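Side-chain contacts in (R)-S-adenosyl-L-methionine hydrolase (Thermus thermophilus, PDB 2CW5), which hydrolyses S-adenosyl-L-methionine to adenosine and L-methionine, working as a homotrimer and lacking chlorinase or fluorinase activity: residues A39-P42 and R46-A49; L166-T171 and E177-D182; V200-R205 and L244-G249; P221-G226 and L231-N236. One frame throughout, in Å; residues are numbered along the deposited sequence.

Interaction 1: A39-P42 and R46-A49; sequences ALPP and RRAA
Leu40 and Pro41 meet Arg47 and Ala48 across the turn into helix 45-55. One part of the contact is purely apolar. Leu40 CD1 rests against Ala48, 4.1 Å from its CB. The small alanine lets the leucine come in close beside the helix backbone.

The other part sets apolar groups against the arginine chain. Leu40 CD2 lies over one face of the Arg47 guanidinium, 3.9 Å from NE. Pro41 crosses the same chain at about a right angle, with its CD 3.5 Å from Arg47 NH1. Pro41 CD also reaches the aliphatic part, 3.8 Å from Arg47 CG. Arg47 starts with CG anti to the backbone N (chi1 172°) and then bends at chi2 (67°), which folds the chain back past the proline and the leucine. No hydrogen bond joins the two segments. The charge is met across the trimer, where Arg47 NH2 forms a salt bridge with Glu13 OE1 of a second subunit.

Leu40 lies about 5 Å, side chain to side chain, from Asp9, which probably binds adenosine. The arrangement belongs to a beta-alpha-beta crossover, in which helix 45-55 links the parallel strands 34-37 and 64-68 of the N-terminal alpha/beta domain.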
loop_
_atom_site.group_PDB
_atom_site.type_symbol
_atom_site.label_atom_id
_atom_site.label_comp_id
_atom_site.label_asym_id
_atom_site.label_seq_id
_atom_site.Cartn_x
_atom_site.Cartn_y
_atom_site.Cartn_z
ATOM N N ALA C 39 -2.533 0.154 6.290
ATOM C CA ALA C 39 -2.311 1.590 6.425
ATOM C C ALA C 39 -3.106 2.165 7.597
ATOM O O ALA C 39 -3.612 3.278 7.518
ATOM C CB ALA C 39 -2.695 2.306 5.124
ATOM N N LEU C 40 -3.214 1.399 8.677
ATOM C CA LEU C 40 -3.949 1.841 9.863
ATOM C C LEU C 40 -3.066 2.717 10.742
ATOM O O LEU C 40 -1.845 2.552 10.765
ATOM C CB LEU C 40 -4.423 0.631 10.676
ATOM C CG LEU C 40 -5.357 -0.359 9.971
ATOM C CD1 LEU C 40 -5.619 -1.544 10.886
ATOM C CD2 LEU C 40 -6.663 0.330 9.593
ATOM N N PRO C 41 -3.672 3.657 11.490
ATOM C CA PRO C 41 -2.867 4.524 12.355
ATOM C C PRO C 41 -2.014 3.684 13.302
ATOM O O PRO C 41 -2.505 2.749 13.937
ATOM C CB PRO C 41 -3.919 5.353 13.090
ATOM C CG PRO C 41 -5.047 5.425 12.100
ATOM C CD PRO C 41 -5.101 4.009 11.574
ATOM N N PRO C 42 -0.714 3.994 13.396
ATOM C CA PRO C 42 0.171 3.235 14.283
ATOM C C PRO C 42 -0.340 3.148 15.718
ATOM O O PRO C 42 -0.818 4.136 16.279
ATOM C CB PRO C 42 1.491 3.991 14.172
ATOM C CG PRO C 42 1.464 4.470 12.750
ATOM C CD PRO C 42 0.049 4.990 12.623
ATOM N N ARG C 46 -8.128 0.504 18.770
ATOM C CA ARG C 46 -9.572 0.569 18.575
ATOM C C ARG C 46 -9.922 0.538 17.093
ATOM O O ARG C 46 -10.881 -0.105 16.693
ATOM C CB ARG C 46 -10.132 1.829 19.239
ATOM C CG ARG C 46 -9.943 1.836 20.754
ATOM C CD ARG C 46 -10.185 3.219 21.331
ATOM N NE ARG C 46 -11.596 3.597 21.355
ATOM C CZ ARG C 46 -12.398 3.430 22.403
ATOM N NH1 ARG C 46 -11.931 2.885 23.519
ATOM N NH2 ARG C 46 -13.660 3.833 22.345
ATOM N N ARG C 47 -9.129 1.231 16.284
ATOM C CA ARG C 47 -9.340 1.273 14.845
ATOM C C ARG C 47 -9.128 -0.127 14.289
ATOM O O ARG C 47 -9.923 -0.623 13.478
ATOM C CB ARG C 47 -8.342 2.251 14.209
ATOM C CG ARG C 47 -8.321 2.263 12.688
ATOM C CD ARG C 47 -9.604 2.797 12.086
ATOM N NE ARG C 47 -9.519 2.829 10.627
ATOM C CZ ARG C 47 -8.903 3.782 9.931
ATOM N NH1 ARG C 47 -8.321 4.799 10.558
ATOM N NH2 ARG C 47 -8.849 3.706 8.607
ATOM N N ALA C 48 -8.062 -0.771 14.749
ATOM C CA ALA C 48 -7.734 -2.118 14.295
ATOM C C ALA C 48 -8.761 -3.138 14.765
ATOM O O ALA C 48 -9.126 -4.049 14.014
ATOM C CB ALA C 48 -6.335 -2.510 14.779
ATOM N N ALA C 49 -9.229 -2.994 16.005
ATOM C CA ALA C 49 -10.232 -3.919 16.540
ATOM C C ALA C 49 -11.490 -3.849 15.687
ATOM O O ALA C 49 -12.109 -4.873 15.386
ATOM C CB ALA C 49 -10.581 -3.559 17.988
#

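Interaction 2: L166-T171 and E177-D182; sequences LPLALT and EVLTFD
The approach to strand 175-181 of the C-terminal antiparallel sheet brings Leu168 onto Leu179 and places Pro167 near Glu177. The two leucines cross at about a right angle. Leu179 CD1 faces the fork of Leu168, 3.5 Å from CD2 and 3.7 Å from CD1. With CG anti to the backbone N (chi1 174°) and chi2 at 63°, Leu179 presents CD1 to Leu168. This is the apolar half of the contact, and both leucines are buried.

The segment 166-171 has no regular structure. Pro167 is the centre of an inverse gamma turn, and Leu168 N makes a weak hydrogen bond of 2.8 Å to Leu166 O. Within strand 175-181, Leu179 and Thr180 both face Ile188, a classic beta bulge at the pairing with strand 187-189.

The polar half runs through water. Water 1 accepts from Ala169 N at 2.9 Å and donates to Glu177 OE1 at 2.8 Å. It also donates weakly to Pro167 O. Water 1 thus bridges the loop backbone and the carboxylate, while water 2 lies near both Pro167 O and Glu177 OE1. The other oxygen, Glu177 OE2, forms a salt bridge with Arg46 NH2. Arg46 comes from helix 45-55 and also bonds through NE to Leu179 O, tying strand 175-181 to the N-terminal domain.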
loop_
_atom_site.group_PDB
_atom_site.type_symbol
_atom_site.label_atom_id
_atom_site.label_comp_id
_atom_site.label_asym_id
_atom_site.label_seq_id
_atom_site.Cartn_x
_atom_site.Cartn_y
_atom_site.Cartn_z
ATOM N N LEU C 166 -10.222 -5.044 25.492
ATOM C CA LEU C 166 -10.357 -3.605 25.658
ATOM C C LEU C 166 -11.743 -3.369 26.246
ATOM O O LEU C 166 -12.637 -4.202 26.078
ATOM C CB LEU C 166 -10.257 -2.890 24.310
ATOM C CG LEU C 166 -8.966 -3.037 23.502
ATOM C CD1 LEU C 166 -9.133 -2.325 22.178
ATOM C CD2 LEU C 166 -7.789 -2.462 24.274
ATOM N N PRO C 167 -11.939 -2.239 26.949
ATOM C CA PRO C 167 -13.226 -1.891 27.564
ATOM C C PRO C 167 -14.233 -1.360 26.536
ATOM O O PRO C 167 -14.681 -0.211 26.617
ATOM C CB PRO C 167 -12.831 -0.833 28.594
ATOM C CG PRO C 167 -11.722 -0.115 27.901
ATOM C CD PRO C 167 -10.901 -1.257 27.323
ATOM N N LEU C 168 -14.583 -2.201 25.569
ATOM C CA LEU C 168 -15.523 -1.817 24.522
ATOM C C LEU C 168 -16.817 -2.606 24.656
ATOM O O LEU C 168 -16.814 -3.834 24.605
ATOM C CB LEU C 168 -14.911 -2.078 23.145
ATOM C CG LEU C 168 -13.531 -1.465 22.892
ATOM C CD1 LEU C 168 -12.989 -1.955 21.553
ATOM C CD2 LEU C 168 -13.634 0.050 22.918
ATOM N N ALA C 169 -17.927 -1.901 24.829
ATOM C CA ALA C 169 -19.210 -2.568 24.967
ATOM C C ALA C 169 -20.204 -2.044 23.943
ATOM O O ALA C 169 -20.504 -0.851 23.915
ATOM C CB ALA C 169 -19.755 -2.359 26.374
ATOM N N LEU C 170 -20.702 -2.930 23.090
ATOM C CA LEU C 170 -21.695 -2.520 22.104
ATOM C C LEU C 170 -23.011 -2.537 22.867
ATOM O O LEU C 170 -23.219 -3.388 23.734
ATOM C CB LEU C 170 -21.731 -3.507 20.934
ATOM C CG LEU C 170 -20.356 -3.752 20.306
ATOM C CD1 LEU C 170 -20.502 -4.707 19.129
ATOM C CD2 LEU C 170 -19.738 -2.417 19.857
ATOM N N THR C 171 -23.904 -1.604 22.566
ATOM C CA THR C 171 -25.160 -1.555 23.304
ATOM C C THR C 171 -26.290 -0.877 22.553
ATOM O O THR C 171 -26.060 -0.054 21.669
ATOM C CB THR C 171 -24.956 -0.831 24.665
ATOM O OG1 THR C 171 -26.223 -0.457 25.217
ATOM C CG2 THR C 171 -24.107 0.416 24.482
ATOM N N GLU C 177 -20.487 5.299 23.119
ATOM C CA GLU C 177 -19.320 6.166 23.003
ATOM C C GLU C 177 -18.741 6.078 21.600
ATOM O O GLU C 177 -19.087 5.180 20.837
ATOM C CB GLU C 177 -18.242 5.752 24.011
ATOM C CG GLU C 177 -17.537 4.448 23.638
ATOM C CD GLU C 177 -16.383 4.108 24.564
ATOM O OE1 GLU C 177 -16.621 3.533 25.643
ATOM O OE2 GLU C 177 -15.230 4.426 24.209
ATOM N N VAL C 178 -17.871 7.021 21.255
ATOM C CA VAL C 178 -17.230 6.976 19.954
ATOM C C VAL C 178 -16.169 5.884 20.051
ATOM O O VAL C 178 -15.270 5.953 20.898
ATOM C CB VAL C 178 -16.549 8.319 19.594
ATOM C CG1 VAL C 178 -15.786 8.170 18.289
ATOM C CG2 VAL C 178 -17.603 9.420 19.458
ATOM N N LEU C 179 -16.286 4.869 19.200
ATOM C CA LEU C 179 -15.344 3.753 19.195
ATOM C C LEU C 179 -14.045 4.116 18.490
ATOM O O LEU C 179 -12.950 3.940 19.036
ATOM C CB LEU C 179 -15.968 2.535 18.502
ATOM C CG LEU C 179 -15.058 1.314 18.286
ATOM C CD1 LEU C 179 -14.619 0.745 19.626
ATOM C CD2 LEU C 179 -15.809 0.250 17.490
ATOM N N THR C 180 -14.176 4.625 17.272
ATOM C CA THR C 180 -13.026 4.995 16.458
ATOM C C THR C 180 -13.549 5.797 15.263
ATOM O O THR C 180 -14.720 6.163 15.237
ATOM C CB THR C 180 -12.289 3.716 15.968
ATOM O OG1 THR C 180 -11.117 4.077 15.229
ATOM C CG2 THR C 180 -13.209 2.873 15.084
ATOM N N PHE C 181 -12.681 6.080 14.292
ATOM C CA PHE C 181 -13.068 6.830 13.091
ATOM C C PHE C 181 -12.597 6.064 11.858
ATOM O O PHE C 181 -11.656 5.281 11.943
ATOM C CB PHE C 181 -12.394 8.208 13.081
ATOM C CG PHE C 181 -12.760 9.074 14.244
ATOM C CD1 PHE C 181 -13.947 9.798 14.244
ATOM C CD2 PHE C 181 -11.931 9.144 15.360
ATOM C CE1 PHE C 181 -14.304 10.580 15.337
ATOM C CE2 PHE C 181 -12.278 9.922 16.457
ATOM C CZ PHE C 181 -13.468 10.643 16.447
ATOM N N ASP C 182 -13.246 6.267 10.713
ATOM C CA ASP C 182 -12.770 5.585 9.517
ATOM C C ASP C 182 -11.829 6.531 8.774
ATOM O O ASP C 182 -11.551 7.635 9.248
ATOM C CB ASP C 182 -13.918 5.118 8.608
ATOM C CG ASP C 182 -14.748 6.252 8.058
ATOM O OD1 ASP C 182 -14.256 7.400 7.992
ATOM O OD2 ASP C 182 -15.904 5.978 7.668
HETATM O O HOH W 1 -17.518 0.917 25.316
HETATM O O HOH W 2 -14.089 2.772 26.354
#

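Interaction 3: V200-R205 and L244-G249; sequences VEVGGR and LGLKEG
Leu244 and Arg205 bury the most surface here. Leu244 CD2 packs 3.3 Å from Arg205 NE and 3.4 Å from Arg205 CD. The side chains pass at a slant, with the methyl at the bend from the aliphatic chain into the guanidinium. The Arg205 chain is extended from CG to NE, and this lays CD and NE across the leucine methyl; the contact is one of van der Waals packing. An alanine replacing Leu244 would leave Arg205 CD and NE without their methyl neighbour and is likely to let the exposed arginine chain swing more freely. Leu244 lies about 4 Å, side chain to side chain, from Val235, which probably binds adenosine.

Leu246 is the third main residue. Its CD2 meets Val202 CG2 at 3.9 Å, the two side chains crossing at about a right angle. Val202 holds CG2 anti to the backbone N (chi1 59°, measured to CG1). A type I' turn from Val202 to Arg205 sets these two residues side by side at the end of the hairpin. It is closed by two backbone bonds, each 3.0 Å: Val202 N to Arg205 O and Arg205 N to Val202 O. Gly203 has positive phi, and a side chain there would press on Leu246 CD2.

Gly245, also with positive phi, ends helix 240-243 in a Schellman motif, with Leu246 N bonded to Arg241 O. The contact thus joins the hairpin of strands 199-202 and 205-208 to the exit of that helix. Leu244 also touches Pro221 of strand 221-225, Leu246 packs on Phe181 of strand 175-181, and Val202 reaches Val178 and Val252.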
loop_
_atom_site.group_PDB
_atom_site.type_symbol
_atom_site.label_atom_id
_atom_site.label_comp_id
_atom_site.label_asym_id
_atom_site.label_seq_id
_atom_site.Cartn_x
_atom_site.Cartn_y
_atom_site.Cartn_z
ATOM N N VAL C 200 -29.153 11.954 17.687
ATOM C CA VAL C 200 -28.071 11.428 18.500
ATOM C C VAL C 200 -27.225 12.616 18.951
ATOM O O VAL C 200 -26.909 13.502 18.158
ATOM C CB VAL C 200 -27.212 10.411 17.703
ATOM C CG1 VAL C 200 -26.528 11.093 16.528
ATOM C CG2 VAL C 200 -26.197 9.767 18.615
ATOM N N GLU C 201 -26.887 12.646 20.233
ATOM C CA GLU C 201 -26.096 13.735 20.775
ATOM C C GLU C 201 -24.653 13.321 21.029
ATOM O O GLU C 201 -24.386 12.347 21.734
ATOM C CB GLU C 201 -26.731 14.248 22.068
ATOM C CG GLU C 201 -25.960 15.379 22.729
ATOM C CD GLU C 201 -26.700 15.976 23.908
ATOM O OE1 GLU C 201 -27.765 16.599 23.692
ATOM O OE2 GLU C 201 -26.219 15.821 25.050
ATOM N N VAL C 202 -23.730 14.066 20.435
ATOM C CA VAL C 202 -22.305 13.806 20.593
ATOM C C VAL C 202 -21.527 15.111 20.429
ATOM O O VAL C 202 -21.815 15.905 19.534
ATOM C CB VAL C 202 -21.806 12.770 19.554
ATOM C CG1 VAL C 202 -22.062 13.269 18.144
ATOM C CG2 VAL C 202 -20.317 12.496 19.759
ATOM N N GLY C 203 -20.555 15.333 21.309
ATOM C CA GLY C 203 -19.748 16.540 21.239
ATOM C C GLY C 203 -20.537 17.817 21.450
ATOM O O GLY C 203 -20.148 18.883 20.969
ATOM N N GLY C 204 -21.646 17.711 22.174
ATOM C CA GLY C 204 -22.477 18.871 22.437
ATOM C C GLY C 204 -23.404 19.215 21.287
ATOM O O GLY C 204 -24.076 20.244 21.319
ATOM N N ARG C 205 -23.449 18.356 20.271
ATOM C CA ARG C 205 -24.300 18.590 19.108
ATOM C C ARG C 205 -25.436 17.576 18.985
ATOM O O ARG C 205 -25.336 16.443 19.466
ATOM C CB ARG C 205 -23.470 18.534 17.825
ATOM C CG ARG C 205 -22.310 19.510 17.751
ATOM C CD ARG C 205 -21.537 19.287 16.463
ATOM N NE ARG C 205 -20.351 20.130 16.349
ATOM C CZ ARG C 205 -20.378 21.451 16.222
ATOM N NH1 ARG C 205 -21.538 22.093 16.194
ATOM N NH2 ARG C 205 -19.244 22.128 16.110
ATOM N N LEU C 244 -16.543 18.377 13.475
ATOM C CA LEU C 244 -17.192 18.366 14.782
ATOM C C LEU C 244 -16.225 18.222 15.955
ATOM O O LEU C 244 -16.649 18.167 17.110
ATOM C CB LEU C 244 -18.233 17.246 14.836
ATOM C CG LEU C 244 -19.230 17.206 13.674
ATOM C CD1 LEU C 244 -20.254 16.112 13.925
ATOM C CD2 LEU C 244 -19.918 18.554 13.526
ATOM N N GLY C 245 -14.931 18.161 15.657
ATOM C CA GLY C 245 -13.930 18.028 16.703
ATOM C C GLY C 245 -14.150 16.831 17.608
ATOM O O GLY C 245 -13.956 16.916 18.820
ATOM N N LEU C 246 -14.544 15.706 17.021
ATOM C CA LEU C 246 -14.805 14.494 17.795
ATOM C C LEU C 246 -13.537 13.763 18.218
ATOM O O LEU C 246 -12.480 13.913 17.604
ATOM C CB LEU C 246 -15.687 13.536 16.990
ATOM C CG LEU C 246 -17.005 14.116 16.472
ATOM C CD1 LEU C 246 -17.755 13.055 15.683
ATOM C CD2 LEU C 246 -17.845 14.610 17.639
ATOM N N LYS C 247 -13.658 12.969 19.276
ATOM C CA LYS C 247 -12.545 12.185 19.789
ATOM C C LYS C 247 -13.052 10.849 20.326
ATOM O O LYS C 247 -14.191 10.751 20.783
ATOM C CB LYS C 247 -11.816 12.954 20.896
ATOM C CG LYS C 247 -11.088 14.192 20.395
ATOM C CD LYS C 247 -10.125 14.744 21.435
ATOM C CE LYS C 247 -9.228 15.826 20.836
ATOM N NZ LYS C 247 -10.004 17.004 20.353
ATOM N N GLU C 248 -12.212 9.821 20.253
ATOM C CA GLU C 248 -12.587 8.500 20.746
ATOM C C GLU C 248 -12.918 8.565 22.232
ATOM O O GLU C 248 -12.280 9.306 22.989
ATOM C CB GLU C 248 -11.451 7.498 20.523
ATOM C CG GLU C 248 -11.128 7.246 19.060
ATOM C CD GLU C 248 -10.009 8.133 18.536
ATOM O OE1 GLU C 248 -9.948 9.326 18.920
ATOM O OE2 GLU C 248 -9.194 7.633 17.731
ATOM N N GLY C 249 -13.919 7.787 22.641
ATOM C CA GLY C 249 -14.321 7.759 24.036
ATOM C C GLY C 249 -15.409 8.763 24.351
ATOM O O GLY C 249 -16.076 8.668 25.380
#

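Interaction 4: P221-G226 and L231-N236; sequences PVAYLG and LEVAVN
Glu232 O is held by two groups of strand 221-225. Tyr224 N donates to it at 3.0 Å, tilted 18° from the carbonyl plane. Ala223 CA makes a CA-H...O contact to it at 3.1 Å. The same oxygen lies above one face of the Tyr224 ring, offset toward the rim.

Three further backbone bonds complete the ladder: Glu232 N to Tyr224 O, and Val222 and Ala234 in both directions. The Val222 N to Ala234 O bond is 2.8 Å long.

Tyr224, Glu232 and Ala234 carry the side-chain contact on one face. Tyr224 CG stands between the backbone N and the carbonyl carbon (chi1 57°), which turns the ring across the neighbouring strand. Ala234 CB lies in plane at the ring edge, 3.8 Å from Tyr224 CE2. Tyr224 OH gives a weak hydrogen bond of 2.8 Å to Glu232 OE1, with ring and carboxylate planes 61° apart. A leucine in place of Tyr224 has no hydroxyl for Glu232 OE1 and no ring against Ala234 CB, and is likely to leave the carboxylate freer to turn. Glu232 OE2 comes 3.2 Å from Gly226 CA, where a side chain would clash. On the opposite face, Ala223 CB meets Leu231 CD2 at 4.2 Å.

This is an antiparallel beta hairpin of the C-terminal barrel; its strand 221-225 also bonds through Ala223 to Pro208 and Arg210. Glu232 and Val235 probably bind S-adenosyl-L-methionine.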
loop_
_atom_site.group_PDB
_atom_site.type_symbol
_atom_site.label_atom_id
_atom_site.label_comp_id
_atom_site.label_asym_id
_atom_site.label_seq_id
_atom_site.Cartn_x
_atom_site.Cartn_y
_atom_site.Cartn_z
ATOM N N PRO C 221 -23.665 17.259 9.196
ATOM C CA PRO C 221 -23.488 15.975 9.888
ATOM C C PRO C 221 -24.770 15.144 9.912
ATOM O O PRO C 221 -25.867 15.684 10.030
ATOM C CB PRO C 221 -23.078 16.405 11.284
ATOM C CG PRO C 221 -23.976 17.591 11.498
ATOM C CD PRO C 221 -23.856 18.345 10.177
ATOM N N VAL C 222 -24.626 13.828 9.818
ATOM C CA VAL C 222 -25.779 12.938 9.835
ATOM C C VAL C 222 -25.413 11.596 10.469
ATOM O O VAL C 222 -24.282 11.125 10.334
ATOM C CB VAL C 222 -26.304 12.706 8.398
ATOM C CG1 VAL C 222 -25.221 12.058 7.548
ATOM C CG2 VAL C 222 -27.562 11.850 8.427
ATOM N N ALA C 223 -26.371 10.994 11.169
ATOM C CA ALA C 223 -26.158 9.702 11.818
ATOM C C ALA C 223 -26.974 8.635 11.090
ATOM O O ALA C 223 -28.065 8.910 10.586
ATOM C CB ALA C 223 -26.571 9.775 13.283
ATOM N N TYR C 224 -26.441 7.417 11.050
ATOM C CA TYR C 224 -27.099 6.307 10.366
ATOM C C TYR C 224 -26.493 4.995 10.845
ATOM O O TYR C 224 -25.406 4.988 11.425
ATOM C CB TYR C 224 -26.875 6.439 8.858
ATOM C CG TYR C 224 -25.405 6.491 8.500
ATOM C CD1 TYR C 224 -24.673 5.321 8.294
ATOM C CD2 TYR C 224 -24.722 7.707 8.460
ATOM C CE1 TYR C 224 -23.301 5.360 8.066
ATOM C CE2 TYR C 224 -23.349 7.757 8.235
ATOM C CZ TYR C 224 -22.645 6.581 8.041
ATOM O OH TYR C 224 -21.282 6.622 7.851
ATOM N N LEU C 225 -27.183 3.886 10.599
ATOM C CA LEU C 225 -26.646 2.594 10.999
ATOM C C LEU C 225 -25.642 2.200 9.923
ATOM O O LEU C 225 -25.983 2.123 8.743
ATOM C CB LEU C 225 -27.750 1.540 11.101
ATOM C CG LEU C 225 -27.313 0.234 11.774
ATOM C CD1 LEU C 225 -27.007 0.497 13.245
ATOM C CD2 LEU C 225 -28.406 -0.812 11.641
ATOM N N GLY C 226 -24.405 1.964 10.340
ATOM C CA GLY C 226 -23.353 1.612 9.405
ATOM C C GLY C 226 -23.352 0.186 8.893
ATOM O O GLY C 226 -24.119 -0.662 9.344
ATOM N N LEU C 231 -23.957 2.425 14.894
ATOM C CA LEU C 231 -24.358 3.776 14.520
ATOM C C LEU C 231 -23.112 4.576 14.159
ATOM O O LEU C 231 -22.085 4.483 14.829
ATOM C CB LEU C 231 -25.115 4.461 15.670
ATOM C CG LEU C 231 -25.647 5.881 15.399
ATOM C CD1 LEU C 231 -26.806 6.193 16.331
ATOM C CD2 LEU C 231 -24.535 6.899 15.574
ATOM N N GLU C 232 -23.208 5.352 13.085
ATOM C CA GLU C 232 -22.091 6.166 12.633
ATOM C C GLU C 232 -22.521 7.618 12.469
ATOM O O GLU C 232 -23.705 7.905 12.303
ATOM C CB GLU C 232 -21.557 5.630 11.300
ATOM C CG GLU C 232 -20.774 4.325 11.419
ATOM C CD GLU C 232 -20.346 3.758 10.071
ATOM O OE1 GLU C 232 -19.988 4.547 9.169
ATOM O OE2 GLU C 232 -20.348 2.520 9.919
ATOM N N VAL C 233 -21.547 8.522 12.534
ATOM C CA VAL C 233 -21.784 9.955 12.371
ATOM C C VAL C 233 -20.845 10.463 11.284
ATOM O O VAL C 233 -19.623 10.385 11.423
ATOM C CB VAL C 233 -21.494 10.737 13.670
ATOM C CG1 VAL C 233 -21.565 12.244 13.402
ATOM C CG2 VAL C 233 -22.501 10.354 14.741
ATOM N N ALA C 234 -21.414 10.983 10.201
ATOM C CA ALA C 234 -20.601 11.479 9.100
ATOM C C ALA C 234 -20.960 12.896 8.675
ATOM O O ALA C 234 -22.007 13.429 9.037
ATOM C CB ALA C 234 -20.720 10.539 7.904
ATOM N N VAL C 235 -20.061 13.500 7.907
ATOM C CA VAL C 235 -20.263 14.839 7.379
ATOM C C VAL C 235 -20.161 14.701 5.870
ATOM O O VAL C 235 -19.169 14.181 5.358
ATOM C CB VAL C 235 -19.173 15.823 7.868
ATOM C CG1 VAL C 235 -19.232 17.111 7.059
ATOM C CG2 VAL C 235 -19.373 16.132 9.345
ATOM N N ASN C 236 -21.192 15.150 5.165
ATOM C CA ASN C 236 -21.209 15.071 3.709
ATOM C C ASN C 236 -19.946 15.726 3.155
ATOM O O ASN C 236 -19.651 16.880 3.464
ATOM C CB ASN C 236 -22.446 15.782 3.161
ATOM C CG ASN C 236 -22.752 15.399 1.727
ATOM O OD1 ASN C 236 -21.885 15.463 0.856
ATOM N ND2 ASN C 236 -23.993 14.997 1.475
#

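Overall arrangement
Interaction 1 is the most buried and lies nearest the chain centre, in the N-terminal alpha/beta domain. The other three reach the C-terminal sheet, interactions 2 and 3 through one strand each and a loop, and are partly buried. Interaction 1 packs apolar groups on an arginine whose charge is met by another subunit. Interaction 2 pairs leucines beside bridging water. Interaction 3 sets leucines of a helix exit against a valine and an arginine at a tight turn. Interaction 4 is the one built on backbone pairing. Arg46, in helix 45-55, ties interaction 1 to interaction 2 across the two domains. Val178 O and Gly249 N, 2.9 Å apart, connect interactions 2 and 3. Interactions 3 and 4 share apolar packing through Val200 on Ala223.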